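Local coordinates for protein MJ1225 (Methanocaldococcus jannaschii, PDB 3KH5) that binds adenine nucleotides such as AMP and ADP through its CBS domains and is probably an archaeal homologue of the gamma subunit of AMPK, at residues Arg181-Ile193 and Gly255-Ile269. Numbering follows the deposited sequence.
With ADP (adenosine-5'-diphosphate), chain E; AMP (adenosine monophosphate), chain C.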
loop_
_atom_site.group_PDB
_atom_site.type_symbol
_atom_site.label_atom_id
_atom_site.label_comp_id
_atom_site.label_asym_id
_atom_site.label_seq_id
_atom_site.Cartn_x
_atom_site.Cartn_y
_atom_site.Cartn_z
ATOM N N ARG A 181 3.142 2.579 -5.294
ATOM C CA ARG A 181 3.903 1.989 -6.404
ATOM C C ARG A 181 4.383 3.038 -7.417
ATOM O O ARG A 181 3.600 3.841 -7.945
ATOM C CB ARG A 181 3.133 0.850 -7.102
ATOM C CG ARG A 181 1.728 0.569 -6.519
ATOM C CD ARG A 181 1.492 -0.654 -5.623
ATOM N NE ARG A 181 0.060 -0.509 -5.392
ATOM C CZ ARG A 181 -0.787 -1.308 -4.724
ATOM N NH1 ARG A 181 -0.410 -2.488 -4.144
ATOM N NH2 ARG A 181 -2.078 -0.903 -4.662
ATOM N N LEU A 182 5.689 3.017 -7.662
ATOM C CA LEU A 182 6.315 3.901 -8.628
ATOM C C LEU A 182 6.956 3.074 -9.735
ATOM O O LEU A 182 7.741 2.163 -9.454
ATOM C CB LEU A 182 7.370 4.790 -7.952
ATOM C CG LEU A 182 6.939 5.688 -6.780
ATOM C CD1 LEU A 182 8.137 6.437 -6.212
ATOM C CD2 LEU A 182 5.838 6.672 -7.174
ATOM N N PRO A 183 6.603 3.369 -10.997
ATOM C CA PRO A 183 7.369 2.785 -12.094
ATOM C C PRO A 183 8.800 3.323 -12.064
ATOM O O PRO A 183 9.008 4.493 -11.716
ATOM C CB PRO A 183 6.637 3.290 -13.345
ATOM C CG PRO A 183 5.273 3.684 -12.875
ATOM C CD PRO A 183 5.463 4.173 -11.477
ATOM N N VAL A 184 9.776 2.476 -12.380
ATOM C CA VAL A 184 11.162 2.929 -12.472
ATOM C C VAL A 184 11.462 3.130 -13.956
ATOM O O VAL A 184 11.244 2.231 -14.772
ATOM C CB VAL A 184 12.158 1.953 -11.792
ATOM C CG1 VAL A 184 13.542 2.571 -11.705
ATOM C CG2 VAL A 184 11.666 1.559 -10.394
ATOM N N VAL A 185 11.921 4.330 -14.295
ATOM C CA VAL A 185 12.066 4.753 -15.686
ATOM C C VAL A 185 13.491 5.248 -15.911
ATOM O O VAL A 185 14.045 5.952 -15.066
ATOM C CB VAL A 185 11.032 5.861 -16.036
ATOM C CG1 VAL A 185 11.295 6.458 -17.416
ATOM C CG2 VAL A 185 9.614 5.306 -15.967
ATOM N N SER A 186 14.079 4.866 -17.041
ATOM C CA SER A 186 15.430 5.285 -17.409
ATOM C C SER A 186 15.432 5.660 -18.885
ATOM O O SER A 186 15.092 4.827 -19.731
ATOM C CB SER A 186 16.416 4.141 -17.151
ATOM O OG SER A 186 17.756 4.556 -17.373
ATOM N N GLU A 187 15.801 6.906 -19.197
ATOM C CA GLU A 187 15.782 7.407 -20.581
ATOM C C GLU A 187 14.401 7.181 -21.217
ATOM O O GLU A 187 14.297 6.633 -22.324
ATOM C CB GLU A 187 16.883 6.730 -21.425
ATOM C CG GLU A 187 18.251 7.429 -21.429
ATOM C CD GLU A 187 18.652 7.927 -22.816
ATOM O OE1 GLU A 187 19.091 7.101 -23.648
ATOM O OE2 GLU A 187 18.539 9.148 -23.067
ATOM N N GLY A 188 13.346 7.581 -20.498
ATOM C CA GLY A 188 11.962 7.422 -20.981
ATOM C C GLY A 188 11.363 6.015 -21.045
ATOM O O GLY A 188 10.178 5.864 -21.357
ATOM N N ARG A 189 12.170 4.992 -20.754
ATOM C CA ARG A 189 11.746 3.582 -20.807
ATOM C C ARG A 189 11.494 2.976 -19.426
ATOM O O ARG A 189 12.266 3.223 -18.497
ATOM C CB ARG A 189 12.826 2.732 -21.496
ATOM C CG ARG A 189 12.619 2.466 -22.995
ATOM C CD ARG A 189 12.845 3.756 -23.802
ATOM N NE ARG A 189 12.539 3.543 -25.217
ATOM C CZ ARG A 189 12.348 4.549 -26.082
ATOM N NH1 ARG A 189 12.425 5.838 -25.676
ATOM N NH2 ARG A 189 12.084 4.267 -27.357
ATOM N N LEU A 190 10.437 2.167 -19.303
ATOM C CA LEU A 190 10.179 1.391 -18.083
ATOM C C LEU A 190 11.267 0.343 -17.894
ATOM O O LEU A 190 11.532 -0.451 -18.799
ATOM C CB LEU A 190 8.813 0.697 -18.147
ATOM C CG LEU A 190 8.332 -0.061 -16.905
ATOM C CD1 LEU A 190 7.933 0.885 -15.787
ATOM C CD2 LEU A 190 7.180 -0.971 -17.251
ATOM N N VAL A 191 11.896 0.342 -16.723
ATOM C CA VAL A 191 13.002 -0.579 -16.461
ATOM C C VAL A 191 12.769 -1.403 -15.198
ATOM O O VAL A 191 13.547 -2.309 -14.885
ATOM C CB VAL A 191 14.372 0.154 -16.408
ATOM C CG1 VAL A 191 14.813 0.580 -17.807
ATOM C CG2 VAL A 191 14.327 1.353 -15.471
ATOM N N GLY A 192 11.687 -1.084 -14.492
ATOM C CA GLY A 192 11.307 -1.785 -13.273
ATOM C C GLY A 192 10.114 -1.170 -12.560
ATOM O O GLY A 192 9.491 -0.230 -13.055
ATOM N N ILE A 193 9.795 -1.721 -11.395
ATOM C CA ILE A 193 8.779 -1.163 -10.505
ATOM C C ILE A 193 9.268 -1.307 -9.060
ATOM O O ILE A 193 9.966 -2.268 -8.723
ATOM C CB ILE A 193 7.389 -1.839 -10.713
ATOM C CG1 ILE A 193 6.260 -1.019 -10.060
ATOM C CG2 ILE A 193 7.397 -3.302 -10.238
ATOM C CD1 ILE A 193 4.849 -1.391 -10.530
ATOM N N GLY A 255 -1.825 -4.255 -7.427
ATOM C CA GLY A 255 -2.744 -3.119 -7.433
ATOM C C GLY A 255 -2.527 -2.131 -8.559
ATOM O O GLY A 255 -3.373 -1.274 -8.790
ATOM N N ALA A 256 -1.398 -2.248 -9.256
ATOM C CA ALA A 256 -1.012 -1.265 -10.266
ATOM C C ALA A 256 -0.210 -1.865 -11.420
ATOM O O ALA A 256 0.744 -2.616 -11.199
ATOM C CB ALA A 256 -0.224 -0.126 -9.618
ATOM N N LEU A 257 -0.608 -1.531 -12.646
ATOM C CA LEU A 257 0.176 -1.858 -13.837
ATOM C C LEU A 257 0.594 -0.573 -14.561
ATOM O O LEU A 257 -0.256 0.270 -14.866
ATOM C CB LEU A 257 -0.607 -2.771 -14.795
ATOM C CG LEU A 257 -0.945 -4.225 -14.436
ATOM C CD1 LEU A 257 -1.890 -4.324 -13.240
ATOM C CD2 LEU A 257 -1.570 -4.929 -15.638
ATOM N N PRO A 258 1.908 -0.403 -14.812
ATOM C CA PRO A 258 2.382 0.658 -15.696
ATOM C C PRO A 258 1.835 0.407 -17.099
ATOM O O PRO A 258 1.779 -0.743 -17.537
ATOM C CB PRO A 258 3.907 0.478 -15.675
ATOM C CG PRO A 258 4.182 -0.200 -14.374
ATOM C CD PRO A 258 3.026 -1.137 -14.192
ATOM N N VAL A 259 1.396 1.465 -17.775
ATOM C CA VAL A 259 0.908 1.358 -19.149
ATOM C C VAL A 259 2.053 1.750 -20.078
ATOM O O VAL A 259 2.616 2.845 -19.960
ATOM C CB VAL A 259 -0.349 2.233 -19.398
ATOM C CG1 VAL A 259 -0.961 1.937 -20.763
ATOM C CG2 VAL A 259 -1.380 2.018 -18.295
ATOM N N VAL A 260 2.410 0.839 -20.978
ATOM C CA VAL A 260 3.567 1.044 -21.843
ATOM C C VAL A 260 3.303 0.879 -23.336
ATOM O O VAL A 260 2.317 0.265 -23.768
ATOM C CB VAL A 260 4.783 0.137 -21.459
ATOM C CG1 VAL A 260 5.236 0.403 -20.027
ATOM C CG2 VAL A 260 4.456 -1.345 -21.671
ATOM N N ASP A 261 4.242 1.443 -24.095
ATOM C CA ASP A 261 4.412 1.262 -25.528
ATOM C C ASP A 261 4.925 -0.132 -25.812
ATOM O O ASP A 261 5.332 -0.856 -24.893
ATOM C CB ASP A 261 5.504 2.216 -26.016
ATOM C CG ASP A 261 4.961 3.498 -26.597
ATOM O OD1 ASP A 261 5.747 4.229 -27.239
ATOM O OD2 ASP A 261 3.755 3.783 -26.425
ATOM N N GLU A 262 4.950 -0.499 -27.089
ATOM C CA GLU A 262 5.688 -1.681 -27.501
ATOM C C GLU A 262 7.188 -1.409 -27.331
ATOM O O GLU A 262 7.976 -2.347 -27.189
ATOM C CB GLU A 262 5.359 -2.071 -28.946
ATOM C CG GLU A 262 5.617 -3.545 -29.279
ATOM C CD GLU A 262 4.350 -4.403 -29.255
ATOM O OE1 GLU A 262 3.483 -4.206 -28.368
ATOM O OE2 GLU A 262 4.228 -5.289 -30.129
ATOM N N ASN A 263 7.577 -0.134 -27.340
ATOM C CA ASN A 263 8.965 0.241 -27.057
ATOM C C ASN A 263 9.235 0.525 -25.582
ATOM O O ASN A 263 10.348 0.912 -25.206
ATOM C CB ASN A 263 9.419 1.411 -27.930
ATOM C CG ASN A 263 9.943 0.954 -29.272
ATOM O OD1 ASN A 263 9.182 0.500 -30.125
ATOM N ND2 ASN A 263 11.252 1.071 -29.467
ATOM N N LEU A 264 8.205 0.318 -24.763
ATOM C CA LEU A 264 8.298 0.418 -23.307
ATOM C C LEU A 264 8.369 1.845 -22.796
ATOM O O LEU A 264 8.798 2.084 -21.664
ATOM C CB LEU A 264 9.465 -0.415 -22.756
ATOM C CG LEU A 264 9.379 -1.912 -23.062
ATOM C CD1 LEU A 264 10.587 -2.653 -22.502
ATOM C CD2 LEU A 264 8.078 -2.524 -22.532
ATOM N N ARG A 265 7.957 2.791 -23.630
ATOM C CA ARG A 265 7.740 4.145 -23.157
ATOM C C ARG A 265 6.465 4.158 -22.338
ATOM O O ARG A 265 5.503 3.463 -22.667
ATOM C CB ARG A 265 7.650 5.122 -24.326
ATOM C CG ARG A 265 8.969 5.823 -24.577
ATOM C CD ARG A 265 9.271 5.963 -26.062
ATOM N NE ARG A 265 9.138 7.332 -26.564
ATOM C CZ ARG A 265 9.877 8.370 -26.168
ATOM N NH1 ARG A 265 10.806 8.235 -25.225
ATOM N NH2 ARG A 265 9.667 9.563 -26.708
ATOM N N ILE A 266 6.462 4.951 -21.273
ATOM C CA ILE A 266 5.342 4.993 -20.335
ATOM C C ILE A 266 4.237 5.897 -20.848
ATOM O O ILE A 266 4.468 7.081 -21.122
ATOM C CB ILE A 266 5.782 5.540 -18.957
ATOM C CG1 ILE A 266 7.133 4.950 -18.545
ATOM C CG2 ILE A 266 4.698 5.282 -17.892
ATOM C CD1 ILE A 266 7.130 3.445 -18.390
ATOM N N LYS A 267 3.035 5.339 -20.958
ATOM C CA LYS A 267 1.864 6.108 -21.377
ATOM C C LYS A 267 0.961 6.473 -20.205
ATOM O O LYS A 267 0.041 7.289 -20.350
ATOM C CB LYS A 267 1.053 5.328 -22.418
ATOM C CG LYS A 267 1.862 4.759 -23.591
ATOM C CD LYS A 267 2.668 5.826 -24.349
ATOM C CE LYS A 267 1.797 6.947 -24.923
ATOM N NZ LYS A 267 0.590 6.444 -25.671
ATOM N N GLY A 268 1.214 5.866 -19.052
ATOM C CA GLY A 268 0.347 6.047 -17.897
ATOM C C GLY A 268 0.502 4.927 -16.894
ATOM O O GLY A 268 1.474 4.168 -16.933
ATOM N N ILE A 269 -0.452 4.843 -15.978
ATOM C CA ILE A 269 -0.492 3.793 -14.974
ATOM C C ILE A 269 -1.972 3.589 -14.703
ATOM O O ILE A 269 -2.768 4.524 -14.837
ATOM C CB ILE A 269 0.312 4.191 -13.691
ATOM C CG1 ILE A 269 0.423 3.018 -12.702
ATOM C CG2 ILE A 269 -0.266 5.458 -13.031
ATOM C CD1 ILE A 269 1.431 3.237 -11.571
HETATM P PB ADP E . -1.234 3.147 -5.392
HETATM O O1B ADP E . -1.627 1.717 -5.295
HETATM O O2B ADP E . 0.217 3.346 -6.150
HETATM O O3B ADP E . -1.072 3.880 -3.959
HETATM P PA ADP E . -3.792 4.393 -5.833
HETATM O O1A ADP E . -4.855 3.401 -6.128
HETATM O O2A ADP E . -3.737 4.869 -4.293
HETATM O O3A ADP E . -2.305 3.936 -6.277
HETATM O "O5'" ADP E . -3.908 5.658 -6.792
HETATM C "C5'" ADP E . -4.963 6.635 -6.722
HETATM C "C4'" ADP E . -4.914 7.416 -8.062
HETATM O "O4'" ADP E . -3.539 7.885 -8.254
HETATM C "C3'" ADP E . -5.258 6.532 -9.275
HETATM O "O3'" ADP E . -5.950 7.313 -10.255
HETATM C "C2'" ADP E . -3.889 6.097 -9.809
HETATM O "O2'" ADP E . -3.925 5.861 -11.227
HETATM C "C1'" ADP E . -2.994 7.300 -9.472
HETATM N N9 ADP E . -1.564 6.864 -9.290
HETATM C C8 ADP E . -1.123 5.785 -8.634
HETATM N N7 ADP E . 0.209 5.727 -8.699
HETATM C C5 ADP E . 0.627 6.770 -9.402
HETATM C C6 ADP E . 1.883 7.227 -9.791
HETATM N N6 ADP E . 2.989 6.565 -9.452
HETATM N N1 ADP E . 1.958 8.356 -10.516
HETATM C C2 ADP E . 0.860 9.021 -10.861
HETATM N N3 ADP E . -0.350 8.608 -10.502
HETATM C C4 ADP E . -0.498 7.491 -9.775
HETATM P P AMP C . 2.364 -4.531 -3.597
HETATM O O1P AMP C . 1.639 -5.294 -2.548
HETATM O O2P AMP C . 2.874 -3.106 -3.033
HETATM O O3P AMP C . 1.416 -4.167 -4.861
HETATM O "O5'" AMP C . 3.665 -5.277 -4.167
HETATM C "C5'" AMP C . 4.040 -6.625 -3.795
HETATM C "C4'" AMP C . 5.148 -7.127 -4.725
HETATM O "O4'" AMP C . 4.569 -7.105 -6.061
HETATM C "C3'" AMP C . 6.286 -6.089 -4.694
HETATM O "O3'" AMP C . 7.571 -6.743 -4.731
HETATM C "C2'" AMP C . 6.067 -5.295 -5.980
HETATM O "O2'" AMP C . 7.320 -4.835 -6.499
HETATM C "C1'" AMP C . 5.439 -6.339 -6.909
HETATM N N9 AMP C . 4.614 -5.724 -7.990
HETATM C C8 AMP C . 3.650 -4.809 -7.842
HETATM N N7 AMP C . 3.138 -4.497 -9.032
HETATM C C5 AMP C . 3.783 -5.219 -9.942
HETATM C C6 AMP C . 3.687 -5.321 -11.321
HETATM N N6 AMP C . 2.799 -4.585 -11.987
HETATM N N1 AMP C . 4.505 -6.173 -11.967
HETATM C C2 AMP C . 5.394 -6.913 -11.308
HETATM N N3 AMP C . 5.509 -6.838 -9.989
HETATM C C4 AMP C . 4.719 -6.004 -9.285
#
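Arg-181 reaches over Gly-255 and Ala-256, its CG 3.7 Å from Ala-256 CB and one guanidinium face covered by Gly-255 CA; residues this small leave the flat group room to pass. A bend at chi2 (-104°) carries the guanidinium between two phosphates: NE and NH2 both bond ADP O1B, NH2 at 2.7 Å, while NH1 bonds AMP O3P. A methionine here would probably leave both phosphates without this shared positive partner and their charges less well offset. Behind it, the side chains of Pro-183 and Ile-269 cross at about a right angle, with Pro-183 CG 4.1 Å from Ile-269 CD1. Symmetrically, Ile-193 CD1 touches Pro-258 CG, so compact apolar side chains close the middle. Leu-190, its CG anti to the backbone N (chi1 -175°), lays CD2 against Pro-258 CB and Val-260 CG1, while Ile-266 CD1 presses tightly on its CB at 3.2 Å. Near the turns, Leu-190 N donates an almost straight bond to Leu-264 O (2.9 Å, 171°), and Arg-265 CD covers one face of the Arg-189 guanidinium. Two beta hairpins, each with a classic bulge, thus pack face to face with nucleotides at one end, the paired-CBS arrangement of a Bateman module.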